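Local coordinates for protein pyroglutatmate porin OpdO (Pseudomonas aeruginosa, PDB 3SZV) that probably acts as an outer-membrane porin of the OprD family, a beta-barrel channel through which small carboxylates such as pyroglutamate can pass, at residues 134-137 / 143-146; 137-142 / 389-394; 167-172 / 178-183; 284-289 / 294-299; 378-381 / 387-390. One frame throughout, in Å; residues are numbered along the deposited sequence. Where two conformers were deposited one is given.

Contact 1: residues 134-137 / 143-146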
# COMPACT_ATOMS: atom_id res chain seq x y z
N VAL A 134 -5.18 -4.63 -5.41
CA VAL A 134 -4.93 -5.08 -4.04
C VAL A 134 -3.56 -4.63 -3.59
O VAL A 134 -2.55 -4.89 -4.26
CB VAL A 134 -5.11 -6.60 -3.89
CG1 VAL A 134 -4.20 -7.38 -4.85
CG2 VAL A 134 -4.80 -7.01 -2.46
N SER A 135 -3.53 -3.93 -2.46
CA SER A 135 -2.27 -3.43 -1.89
C SER A 135 -2.23 -3.67 -0.40
O SER A 135 -3.12 -3.22 0.33
CB SER A 135 -2.13 -1.93 -2.13
OG SER A 135 -1.92 -1.61 -3.51
N ALA A 136 -1.20 -4.36 0.06
CA ALA A 136 -1.02 -4.61 1.49
C ALA A 136 -0.61 -3.33 2.20
O ALA A 136 0.23 -2.58 1.72
CB ALA A 136 0.02 -5.70 1.71
N ASN A 137 -1.22 -3.10 3.36
CA ASN A 137 -0.92 -1.91 4.16
C ASN A 137 0.30 -2.07 5.04
O ASN A 137 0.57 -3.15 5.57
CB ASN A 137 -2.11 -1.61 5.05
CG ASN A 137 -1.84 -0.46 5.98
OD1 ASN A 137 -1.32 -0.64 7.09
ND2 ASN A 137 -2.17 0.75 5.53
N PRO A 143 3.24 -4.98 9.42
CA PRO A 143 2.56 -4.98 8.12
C PRO A 143 1.36 -5.93 8.03
O PRO A 143 1.32 -6.98 8.70
CB PRO A 143 3.66 -5.45 7.15
CG PRO A 143 4.65 -6.20 8.03
CD PRO A 143 4.62 -5.48 9.34
N GLU A 144 0.40 -5.56 7.19
CA GLU A 144 -0.59 -6.52 6.71
C GLU A 144 0.11 -7.58 5.84
O GLU A 144 1.05 -7.27 5.10
CB GLU A 144 -1.66 -5.78 5.89
CG GLU A 144 -2.78 -6.67 5.35
CD GLU A 144 -3.77 -5.91 4.48
OE1 GLU A 144 -3.40 -4.87 3.93
OE2 GLU A 144 -4.93 -6.36 4.36
N LEU A 145 -0.34 -8.83 5.92
CA LEU A 145 0.14 -9.89 5.03
C LEU A 145 -1.06 -10.56 4.38
O LEU A 145 -2.15 -10.61 4.96
CB LEU A 145 0.94 -10.96 5.80
CG LEU A 145 2.20 -10.49 6.50
CD1 LEU A 145 2.78 -11.61 7.34
CD2 LEU A 145 3.21 -10.00 5.48
N PHE A 146 -0.86 -11.04 3.16
CA PHE A 146 -1.84 -11.93 2.55
C PHE A 146 -1.24 -13.32 2.47
O PHE A 146 -0.02 -13.49 2.41
CB PHE A 146 -2.20 -11.46 1.13
CG PHE A 146 -2.74 -10.08 1.07
CD1 PHE A 146 -2.08 -9.08 0.36
CD2 PHE A 146 -3.93 -9.77 1.72
CE1 PHE A 146 -2.60 -7.79 0.29
CE2 PHE A 146 -4.46 -8.46 1.66
CZ PHE A 146 -3.77 -7.48 0.94
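N137 and E144 bring the two segments together with their CA atoms 5.3 Å apart and the chain directions 153° from each other, and E144 N donates to N137 O at 2.9 Å. The second bond ends on a side chain: N137 N gives its hydrogen to E144 OE1 at 2.9 Å, nearly straight at 165° and on the anti lone pair of that oxygen. E144 is extended (chi1 -179°), which carries its carboxylate back beside A136, where OE1 passes 3.4 Å from A136 CA. Glutamate suits this buried place because it has a second acceptor: OE2 takes a hydrogen bond from N169 ND2 on the neighbouring strand 159-170. Beside the carboxylate lies the apolar half of the contact. The F146 ring brings CE1 within 3.6 Å of A136 CB and CZ within 3.6 Å of V134 CG2, both obliquely. The short A136 side chain allows ring and carboxylate to lie close to the same stretch of backbone. The amide of N137 serves D293 and N172. Such a loop, folded inward and tied to the inner wall, is characteristic of the pore-narrowing loops of OprD-family barrels.

Contact 2: residues 137-142 / 389-394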
# COMPACT_ATOMS: atom_id res chain seq x y z
N ASN A 137 -1.22 -3.10 3.36
CA ASN A 137 -0.92 -1.91 4.16
C ASN A 137 0.30 -2.07 5.04
O ASN A 137 0.57 -3.15 5.57
CB ASN A 137 -2.11 -1.61 5.05
CG ASN A 137 -1.84 -0.46 5.98
OD1 ASN A 137 -1.32 -0.64 7.09
ND2 ASN A 137 -2.17 0.75 5.53
N ASP A 138 1.06 -0.98 5.20
CA ASP A 138 2.08 -0.94 6.24
C ASP A 138 2.22 0.46 6.83
O ASP A 138 3.31 1.01 6.85
CB ASP A 138 3.43 -1.44 5.74
CG ASP A 138 4.45 -1.61 6.86
OD1 ASP A 138 5.66 -1.53 6.57
OD2 ASP A 138 4.04 -1.83 8.02
N THR A 139 1.12 1.02 7.33
CA THR A 139 1.19 2.33 7.98
C THR A 139 0.96 2.28 9.48
O THR A 139 0.76 3.32 10.12
CB THR A 139 0.21 3.34 7.35
OG1 THR A 139 -1.11 2.80 7.37
CG2 THR A 139 0.61 3.66 5.92
N ARG A 140 0.99 1.08 10.06
CA ARG A 140 0.91 0.95 11.51
C ARG A 140 2.19 0.34 12.07
O ARG A 140 3.29 0.61 11.58
CB ARG A 140 -0.32 0.12 11.90
CG ARG A 140 -1.65 0.81 11.61
CD ARG A 140 -2.79 0.07 12.28
N LEU A 141 2.06 -0.48 13.10
CA LEU A 141 3.24 -1.05 13.74
C LEU A 141 3.86 -2.19 12.92
O LEU A 141 5.08 -2.24 12.74
CB LEU A 141 2.88 -1.57 15.13
CG LEU A 141 4.09 -2.07 15.94
CD1 LEU A 141 4.95 -0.90 16.42
CD2 LEU A 141 3.66 -2.94 17.11
N LEU A 142 3.01 -3.11 12.47
CA LEU A 142 3.45 -4.30 11.75
C LEU A 142 2.64 -4.43 10.48
O LEU A 142 1.48 -4.02 10.43
CB LEU A 142 3.29 -5.54 12.63
CG LEU A 142 4.07 -5.52 13.94
CD1 LEU A 142 3.65 -6.66 14.86
CD2 LEU A 142 5.59 -5.58 13.69
N GLU A 389 -5.89 13.35 14.60
CA GLU A 389 -5.04 12.19 14.81
C GLU A 389 -3.58 12.60 14.75
O GLU A 389 -3.16 13.35 13.87
CB GLU A 389 -5.34 11.15 13.73
CG GLU A 389 -4.51 9.88 13.81
CD GLU A 389 -4.87 8.92 12.71
OE1 GLU A 389 -5.95 8.29 12.78
OE2 GLU A 389 -4.09 8.80 11.74
N ASN A 390 -2.81 12.10 15.71
CA ASN A 390 -1.37 12.25 15.65
C ASN A 390 -0.71 10.89 15.68
O ASN A 390 -1.13 10.02 16.45
CB ASN A 390 -0.86 13.12 16.80
CG ASN A 390 -1.20 14.58 16.61
OD1 ASN A 390 -0.47 15.32 15.96
ND2 ASN A 390 -2.33 15.01 17.18
N ARG A 391 0.28 10.69 14.82
CA ARG A 391 1.12 9.49 14.86
C ARG A 391 2.55 9.93 15.05
O ARG A 391 3.00 10.92 14.47
CB ARG A 391 1.00 8.68 13.57
CG ARG A 391 -0.41 8.27 13.21
CD ARG A 391 -0.47 7.41 11.96
NE ARG A 391 -1.85 7.23 11.52
CZ ARG A 391 -2.28 6.25 10.73
NH1 ARG A 391 -1.43 5.33 10.28
NH2 ARG A 391 -3.56 6.18 10.40
N LEU A 392 3.27 9.19 15.89
CA LEU A 392 4.70 9.41 16.04
C LEU A 392 5.35 8.06 15.84
O LEU A 392 5.05 7.11 16.57
CB LEU A 392 5.04 9.96 17.42
CG LEU A 392 6.50 10.36 17.60
CD1 LEU A 392 6.89 11.39 16.54
CD2 LEU A 392 6.74 10.91 19.00
N ILE A 393 6.22 7.96 14.84
CA ILE A 393 6.86 6.70 14.53
C ILE A 393 8.37 6.84 14.57
O ILE A 393 8.95 7.67 13.87
CB ILE A 393 6.44 6.18 13.14
CG1 ILE A 393 4.92 6.28 12.95
CG2 ILE A 393 6.93 4.75 12.93
CD1 ILE A 393 4.47 7.53 12.23
N LEU A 394 9.00 6.05 15.43
CA LEU A 394 10.45 5.94 15.46
C LEU A 394 10.82 4.62 14.80
O LEU A 394 10.24 3.57 15.10
CB LEU A 394 10.97 5.97 16.90
CG LEU A 394 11.06 7.31 17.62
CD1 LEU A 394 9.79 8.12 17.47
CD2 LEU A 394 11.39 7.08 19.09
O HOH W 1 -3.76 3.28 8.97
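T139 and R391 meet where a loop folded into the channel approaches the inner face of barrel strand 389-394, and the loop is shaped for the meeting by an Asx turn. N137 begins it: its OD1 accepts from T139 N at 3.0 Å, with the donor well above the carbonyl plane. Its ND2 gives a hydrogen to T139 OG1, also at 3.0 Å and in the amide plane, so that one asparagine side chain holds both the backbone and the hydroxyl of the threonine. D138 turns elsewhere and forms a salt bridge with R30 on strand 24-38, which ties the loop to the wall. T139 carries the contact. Its OG1, folded back over the residue's own backbone (chi1 55°), reaches a water 3.1 Å away; that water also accepts from R391 NH2. A small hydroxyl residue suits a place where one oxygen must serve an amide and a water. R140, whose side chain is modelled only as far as CD, leads on to L141 and L142, whose apolar side chains pack on barrel strands: L141 on F32 and A51, L142 on L55. From the strand, R391 reaches toward T139 with its chain extended from CG to NE. Its guanidinium is held side-on by E389, NE at 2.7 Å and NH2 at 3.0 Å, both on the single oxygen OE2 and from the same face of the carboxylate. With NE and NH2 taken up by E389, NH1 is the nitrogen nearest the loop, and T139 O lies at the guanidinium edge, 3.0 Å from R391 NH1.

Contact 3: residues 167-172 / 178-183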
# COMPACT_ATOMS: atom_id res chain seq x y z
N ASP A 167 -5.94 -16.18 -0.42
CA ASP A 167 -7.06 -16.75 0.30
C ASP A 167 -7.19 -16.33 1.76
O ASP A 167 -8.12 -16.75 2.44
CB ASP A 167 -7.16 -18.27 0.13
CG ASP A 167 -6.04 -19.02 0.80
OD1 ASP A 167 -5.20 -18.39 1.47
OD2 ASP A 167 -6.05 -20.27 0.68
N ARG A 168 -6.27 -15.50 2.24
CA ARG A 168 -6.35 -14.98 3.60
C ARG A 168 -5.78 -13.58 3.70
O ARG A 168 -4.90 -13.21 2.92
CB ARG A 168 -5.56 -15.84 4.60
CG ARG A 168 -5.92 -17.32 4.62
CD ARG A 168 -7.20 -17.59 5.39
NE ARG A 168 -7.38 -19.02 5.59
CZ ARG A 168 -8.02 -19.82 4.75
NH1 ARG A 168 -8.56 -19.33 3.64
NH2 ARG A 168 -8.13 -21.12 5.02
N ASN A 169 -6.25 -12.86 4.71
CA ASN A 169 -5.79 -11.52 5.07
C ASN A 169 -5.34 -11.57 6.53
O ASN A 169 -6.11 -11.97 7.40
CB ASN A 169 -6.99 -10.58 4.94
CG ASN A 169 -6.64 -9.09 4.98
OD1 ASN A 169 -7.53 -8.24 4.78
ND2 ASN A 169 -5.38 -8.76 5.20
N LYS A 170 -4.09 -11.20 6.79
CA LYS A 170 -3.67 -10.96 8.17
C LYS A 170 -3.62 -9.46 8.38
O LYS A 170 -2.72 -8.79 7.88
CB LYS A 170 -2.30 -11.57 8.48
CG LYS A 170 -1.89 -11.37 9.96
CD LYS A 170 -0.38 -11.36 10.17
CE LYS A 170 0.27 -10.10 9.61
NZ LYS A 170 -0.10 -8.86 10.37
N LEU A 171 -4.60 -8.93 9.10
CA LEU A 171 -4.63 -7.49 9.32
C LEU A 171 -3.35 -7.03 10.00
O LEU A 171 -2.70 -7.79 10.74
CB LEU A 171 -5.84 -7.11 10.18
CG LEU A 171 -7.20 -7.50 9.61
CD1 LEU A 171 -8.31 -7.12 10.59
CD2 LEU A 171 -7.45 -6.85 8.25
N ASN A 172 -2.97 -5.78 9.75
CA ASN A 172 -1.76 -5.25 10.36
C ASN A 172 -1.69 -5.47 11.87
O ASN A 172 -0.62 -5.77 12.40
CB ASN A 172 -1.55 -3.77 9.99
CG ASN A 172 -2.79 -2.92 10.17
OD1 ASN A 172 -3.68 -3.25 10.95
ND2 ASN A 172 -2.84 -1.80 9.45
N GLN A 178 -7.20 -14.45 8.35
CA GLN A 178 -8.66 -14.58 8.34
C GLN A 178 -9.18 -14.43 6.92
O GLN A 178 -8.45 -14.03 6.02
CB GLN A 178 -9.31 -13.55 9.26
CG GLN A 178 -9.05 -12.11 8.89
CD GLN A 178 -9.41 -11.14 10.01
OE1 GLN A 178 -8.85 -11.21 11.10
NE2 GLN A 178 -10.34 -10.24 9.73
N VAL A 179 -10.45 -14.75 6.72
CA VAL A 179 -11.03 -14.54 5.40
C VAL A 179 -11.26 -13.06 5.12
O VAL A 179 -11.15 -12.21 6.02
CB VAL A 179 -12.35 -15.32 5.21
CG1 VAL A 179 -12.12 -16.82 5.35
CG2 VAL A 179 -13.40 -14.83 6.19
N PHE A 180 -11.58 -12.75 3.88
CA PHE A 180 -11.73 -11.37 3.44
C PHE A 180 -13.13 -10.81 3.61
O PHE A 180 -14.12 -11.54 3.65
CB PHE A 180 -11.42 -11.25 1.94
CG PHE A 180 -10.05 -11.71 1.54
CD1 PHE A 180 -8.94 -10.95 1.84
CD2 PHE A 180 -9.89 -12.88 0.80
CE1 PHE A 180 -7.67 -11.36 1.44
CE2 PHE A 180 -8.63 -13.29 0.40
CZ PHE A 180 -7.53 -12.54 0.71
N SER A 181 -13.19 -9.48 3.68
CA SER A 181 -14.43 -8.75 3.47
C SER A 181 -14.09 -7.49 2.68
O SER A 181 -12.92 -7.19 2.44
CB SER A 181 -15.11 -8.39 4.80
OG SER A 181 -14.38 -7.40 5.51
N ALA A 182 -15.12 -6.77 2.24
CA ALA A 182 -14.90 -5.54 1.48
C ALA A 182 -15.16 -4.32 2.35
O ALA A 182 -16.09 -4.28 3.14
CB ALA A 182 -15.79 -5.52 0.25
N ASN A 183 -14.29 -3.32 2.21
CA ASN A 183 -14.44 -2.06 2.92
C ASN A 183 -15.82 -1.44 2.69
O ASN A 183 -16.26 -1.33 1.53
CB ASN A 183 -13.35 -1.09 2.47
CG ASN A 183 -13.24 0.11 3.38
OD1 ASN A 183 -12.73 0.01 4.51
ND2 ASN A 183 -13.72 1.26 2.91
O HOH W 2 -10.46 -8.33 4.57
O HOH W 3 -6.26 -10.72 10.60
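N169 and Q178 form the tight part of this contact, a single antiparallel hydrogen-bonded pair in which N169 N donates to Q178 O at 2.8 Å and Q178 N returns a bond to N169 O at 2.9 Å. Next to it the F180 ring lies against the backbone of strand 167-170, meeting R168 O with CZ at 3.5 Å and N169 CB with CE1 at 3.6 Å, each obliquely. A broad aromatic ring suits this place, since its rim carbons reach the D167-R168 backbone and N169 CB together. D167 and R168 form a classic beta bulge facing R147, and R168 NH1 folds back to D167 O.

The other side is looser and wetter. With chi1 at 61° the Q178 side chain crosses L171 at about a right angle, NE2 3.8 Å from L171 CD1. A water links Q178 OE1 to L171 N, and a second links N169 OD1 to S181 N, while N169 ND2 binds the E144 carboxylate. The strand axes diverge by 76°, and where direct pairing ends, waters accept from L171 N and S181 N and pass the link on to side-chain oxygens, which implies that solvent extends the pairing after a single bridge.

Contact 4: residues 284-289 / 294-299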
# COMPACT_ATOMS: atom_id res chain seq x y z
N ASP A 284 -22.83 2.55 -5.17
CA ASP A 284 -21.97 2.04 -4.11
C ASP A 284 -20.66 2.79 -4.02
O ASP A 284 -20.22 3.44 -4.97
CB ASP A 284 -21.72 0.55 -4.35
CG ASP A 284 -22.99 -0.25 -4.29
OD1 ASP A 284 -23.43 -0.54 -3.16
OD2 ASP A 284 -23.60 -0.54 -5.34
N PRO A 285 -20.03 2.74 -2.84
CA PRO A 285 -18.72 3.36 -2.63
C PRO A 285 -17.64 2.49 -3.27
O PRO A 285 -17.92 1.40 -3.79
CB PRO A 285 -18.58 3.36 -1.11
CG PRO A 285 -19.27 2.09 -0.71
CD PRO A 285 -20.47 1.99 -1.65
N TYR A 286 -16.39 2.96 -3.24
CA TYR A 286 -15.31 2.23 -3.90
C TYR A 286 -14.95 0.95 -3.15
O TYR A 286 -14.56 1.00 -1.99
CB TYR A 286 -14.09 3.12 -3.94
CG TYR A 286 -12.93 2.55 -4.72
CD1 TYR A 286 -12.99 2.47 -6.11
CD2 TYR A 286 -11.77 2.11 -4.08
CE1 TYR A 286 -11.93 1.98 -6.86
CE2 TYR A 286 -10.70 1.60 -4.83
CZ TYR A 286 -10.79 1.55 -6.21
OH TYR A 286 -9.75 1.08 -6.99
N PRO A 287 -15.08 -0.20 -3.82
CA PRO A 287 -14.80 -1.44 -3.09
C PRO A 287 -13.32 -1.78 -3.11
O PRO A 287 -12.61 -1.51 -4.08
CB PRO A 287 -15.59 -2.49 -3.88
CG PRO A 287 -15.61 -1.96 -5.28
CD PRO A 287 -15.70 -0.44 -5.14
N TYR A 288 -12.87 -2.36 -2.00
CA TYR A 288 -11.52 -2.91 -1.87
C TYR A 288 -11.51 -3.83 -0.68
O TYR A 288 -12.42 -3.81 0.14
CB TYR A 288 -10.46 -1.81 -1.72
CG TYR A 288 -10.62 -0.75 -0.64
CD1 TYR A 288 -9.82 -0.76 0.49
CD2 TYR A 288 -11.50 0.32 -0.81
CE1 TYR A 288 -9.91 0.25 1.45
CE2 TYR A 288 -11.58 1.34 0.12
CZ TYR A 288 -10.79 1.29 1.25
OH TYR A 288 -10.82 2.28 2.19
N ILE A 289 -10.45 -4.63 -0.56
CA ILE A 289 -10.35 -5.56 0.54
C ILE A 289 -10.21 -4.80 1.87
O ILE A 289 -9.36 -3.93 2.02
CB ILE A 289 -9.16 -6.50 0.31
CG1 ILE A 289 -9.49 -7.48 -0.80
CG2 ILE A 289 -8.82 -7.26 1.58
CD1 ILE A 289 -8.27 -8.17 -1.38
N PRO A 294 -6.69 1.21 -0.72
CA PRO A 294 -7.34 1.40 -2.02
C PRO A 294 -6.44 2.21 -2.94
O PRO A 294 -5.74 3.12 -2.47
CB PRO A 294 -8.61 2.18 -1.66
CG PRO A 294 -8.19 3.04 -0.48
CD PRO A 294 -7.21 2.15 0.31
N TYR A 295 -6.50 1.94 -4.25
CA TYR A 295 -5.63 2.63 -5.19
C TYR A 295 -6.30 3.90 -5.71
O TYR A 295 -6.50 4.09 -6.92
CB TYR A 295 -5.25 1.69 -6.34
CG TYR A 295 -4.01 2.08 -7.10
CD1 TYR A 295 -2.79 2.21 -6.45
CD2 TYR A 295 -4.03 2.27 -8.47
CE1 TYR A 295 -1.64 2.55 -7.15
CE2 TYR A 295 -2.90 2.60 -9.18
CZ TYR A 295 -1.71 2.75 -8.52
OH TYR A 295 -0.57 3.09 -9.23
N LEU A 296 -6.61 4.79 -4.77
CA LEU A 296 -7.32 6.04 -5.06
C LEU A 296 -6.36 7.20 -4.92
O LEU A 296 -5.60 7.26 -3.96
CB LEU A 296 -8.49 6.22 -4.09
CG LEU A 296 -9.63 5.22 -4.27
CD1 LEU A 296 -10.61 5.33 -3.10
CD2 LEU A 296 -10.36 5.42 -5.62
N VAL A 297 -6.39 8.12 -5.87
CA VAL A 297 -5.45 9.23 -5.83
C VAL A 297 -5.62 10.11 -4.59
O VAL A 297 -4.65 10.71 -4.13
CB VAL A 297 -5.48 10.12 -7.12
CG1 VAL A 297 -5.15 9.29 -8.39
CG2 VAL A 297 -6.81 10.89 -7.25
N ASN A 298 -6.85 10.20 -4.06
CA ASN A 298 -7.09 11.03 -2.89
C ASN A 298 -7.21 10.25 -1.58
O ASN A 298 -7.73 10.77 -0.59
CB ASN A 298 -8.31 11.94 -3.12
CG ASN A 298 -8.04 13.05 -4.14
OD1 ASN A 298 -6.89 13.30 -4.53
ND2 ASN A 298 -9.10 13.73 -4.57
N PHE A 299 -6.70 9.02 -1.57
CA PHE A 299 -6.59 8.24 -0.33
C PHE A 299 -5.36 8.74 0.42
O PHE A 299 -4.23 8.69 -0.09
CB PHE A 299 -6.46 6.75 -0.66
CG PHE A 299 -5.89 5.89 0.45
CD1 PHE A 299 -6.54 5.78 1.67
CD2 PHE A 299 -4.75 5.15 0.23
CE1 PHE A 299 -6.02 4.96 2.68
CE2 PHE A 299 -4.23 4.32 1.23
CZ PHE A 299 -4.87 4.23 2.45
O HOH W 4 -7.96 -0.28 -5.46
O HOH W 5 -8.51 3.12 -8.70
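P294 lies over one face of the Y288 ring in a CH-pi contact: CB stands 3.5 Å from the ring centroid, only 8° off its normal, and P294 CD comes within 3.5 Å of Y288 CE1. The tyrosine reaches this position with chi1 at 53°, which turns one ring face to the proline. Proline suits such CH-pi packing because its restricted ring offers several polarised C-H groups to an aromatic face, and P294 CD also lies over the face of the F299 ring in its own segment. Y286 presents two different sides. Its CE2, at the ring edge, touches P294 CB at 3.8 Å, while L296 lies over one face, its CD2 3.7 Å from the centroid and almost exactly on the normal. Both segments belong to the long loop joining strands 271-281 and 311-320, which folds inward, as do the constriction loops of OprD-family porins; here the loop packs on itself, while Y286 also touches A244 and A259 of the barrel wall. The phenol ends make the polar links. Y286 OH meets two waters: one, at 2.7 Å, accepts from Y295 N, and the other, at 2.9 Å, donates to Y295 O, so both polar backbone atoms of Y295 are tied to a single hydroxyl through water. Y288 OH bonds instead to D304. Y295, centre of an inverse gamma turn, makes a cation-pi contact with R242.

Contact 5: residues 378-381 / 387-390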
# COMPACT_ATOMS: atom_id res chain seq x y z
N THR A 378 -6.31 16.09 10.47
CA THR A 378 -7.56 16.65 10.96
C THR A 378 -8.63 16.32 9.93
O THR A 378 -8.42 16.56 8.75
CB THR A 378 -7.46 18.18 11.07
OG1 THR A 378 -6.44 18.52 12.01
CG2 THR A 378 -8.79 18.80 11.53
N VAL A 379 -9.76 15.78 10.38
CA VAL A 379 -10.87 15.49 9.48
C VAL A 379 -12.11 16.18 10.01
O VAL A 379 -12.40 16.08 11.20
CB VAL A 379 -11.17 13.97 9.42
CG1 VAL A 379 -12.44 13.71 8.61
CG2 VAL A 379 -9.99 13.19 8.84
N ARG A 380 -12.83 16.88 9.13
CA ARG A 380 -14.14 17.46 9.48
C ARG A 380 -15.15 17.03 8.44
O ARG A 380 -14.89 17.09 7.24
CB ARG A 380 -14.08 18.99 9.52
CG ARG A 380 -13.11 19.55 10.55
CD ARG A 380 -13.48 19.14 11.96
NE ARG A 380 -12.55 19.71 12.95
CZ ARG A 380 -11.64 19.02 13.62
NH1 ARG A 380 -11.49 17.71 13.44
NH2 ARG A 380 -10.86 19.65 14.49
N SER A 381 -16.32 16.59 8.89
CA SER A 381 -17.31 16.02 8.00
C SER A 381 -18.72 16.28 8.51
O SER A 381 -18.92 16.41 9.72
CB SER A 381 -17.07 14.51 7.90
OG SER A 381 -18.04 13.86 7.09
N LEU A 387 -12.44 14.33 13.69
CA LEU A 387 -11.34 13.67 14.36
C LEU A 387 -10.04 14.43 14.16
O LEU A 387 -9.83 15.06 13.12
CB LEU A 387 -11.19 12.25 13.79
CG LEU A 387 -9.88 11.50 14.02
CD1 LEU A 387 -9.78 11.08 15.48
CD2 LEU A 387 -9.80 10.29 13.11
N ASP A 388 -9.17 14.37 15.16
CA ASP A 388 -7.79 14.79 15.00
C ASP A 388 -6.92 13.61 15.39
O ASP A 388 -7.19 12.94 16.39
CB ASP A 388 -7.44 16.01 15.85
CG ASP A 388 -7.93 17.31 15.24
OD1 ASP A 388 -9.14 17.55 15.31
OD2 ASP A 388 -7.10 18.06 14.67
N GLU A 389 -5.89 13.35 14.60
CA GLU A 389 -5.04 12.19 14.81
C GLU A 389 -3.58 12.60 14.75
O GLU A 389 -3.16 13.35 13.87
CB GLU A 389 -5.34 11.15 13.73
CG GLU A 389 -4.51 9.88 13.81
CD GLU A 389 -4.87 8.92 12.71
OE1 GLU A 389 -5.95 8.29 12.78
OE2 GLU A 389 -4.09 8.80 11.74
N ASN A 390 -2.81 12.10 15.71
CA ASN A 390 -1.37 12.25 15.65
C ASN A 390 -0.71 10.89 15.68
O ASN A 390 -1.13 10.02 16.45
CB ASN A 390 -0.86 13.12 16.80
CG ASN A 390 -1.20 14.58 16.61
OD1 ASN A 390 -0.47 15.32 15.96
ND2 ASN A 390 -2.33 15.01 17.18
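R380 meets D388 because its side chain folds back: CG lies beside the backbone N, anti to the carbonyl carbon (chi1 -61°), and a further bend at chi2 (-62°) swings the guanidinium toward the neighbouring strand. D388 CG takes the same kind of first torsion, and its carboxylate leans toward R380 and T378. R380 grips it end-on, with NH1 and NH2 both on the one oxygen: NH2 reaches D388 OD1 at 2.8 Å on the syn lone pair, and NH1 comes to D388 OD1 at 3.0 Å from above the carboxylate plane. The two flat groups are turned 64° against each other. NH1 also donates to V379 O, at 2.9 Å, so the arginine is fixed to backbone as well as to the acid. The other carboxylate oxygen, OD2, takes the hydroxyl hydrogen of T378 OG1 at 2.8 Å, while T378 CG2 lies 3.4 Å above one face of the guanidinium, near its rim. Threonine suits the place by offering a donor on one branch and a methyl on the other. The backbone beneath is regular: V379 and L387 form a hydrogen-bonded pair, with V379 N to L387 O at 2.8 Å and L387 N to V379 O at 3.0 Å. These two apolar residues lie on the opposite face of the sheet from T378 and D388, and both touch I302 of the loop between strands 271-281 and 311-320. Cross-strand ion pairing beside a hydrogen-bonded backbone pair belongs here to an antiparallel beta hairpin of the porin barrel, probably at its extracellular end.

Overall arrangement
Contacts 1 and 4 are buried; contact 4 lies within one loop, contact 1 joins a loop to the start of strand 145-147, and they meet where V134 packs on I289. Contacts 2, 3 and 5 are only partly buried. Contact 3 interlocks with both buried ones: N169 binds the glutamate of contact 1, and N183 N probably bonds to Y288 O of contact 4. Contact 2 continues the loop of contact 1 from N137 to the barrel wall at strand 387-399, which it shares with contact 5, the furthest from the chain's centre. Chemistry follows place: carboxylate and phenylalanine in contact 1, arginine and water in 2, a backbone pair with bridging waters in 3, aromatic-proline packing with waters in 4, a hairpin ion pair in 5.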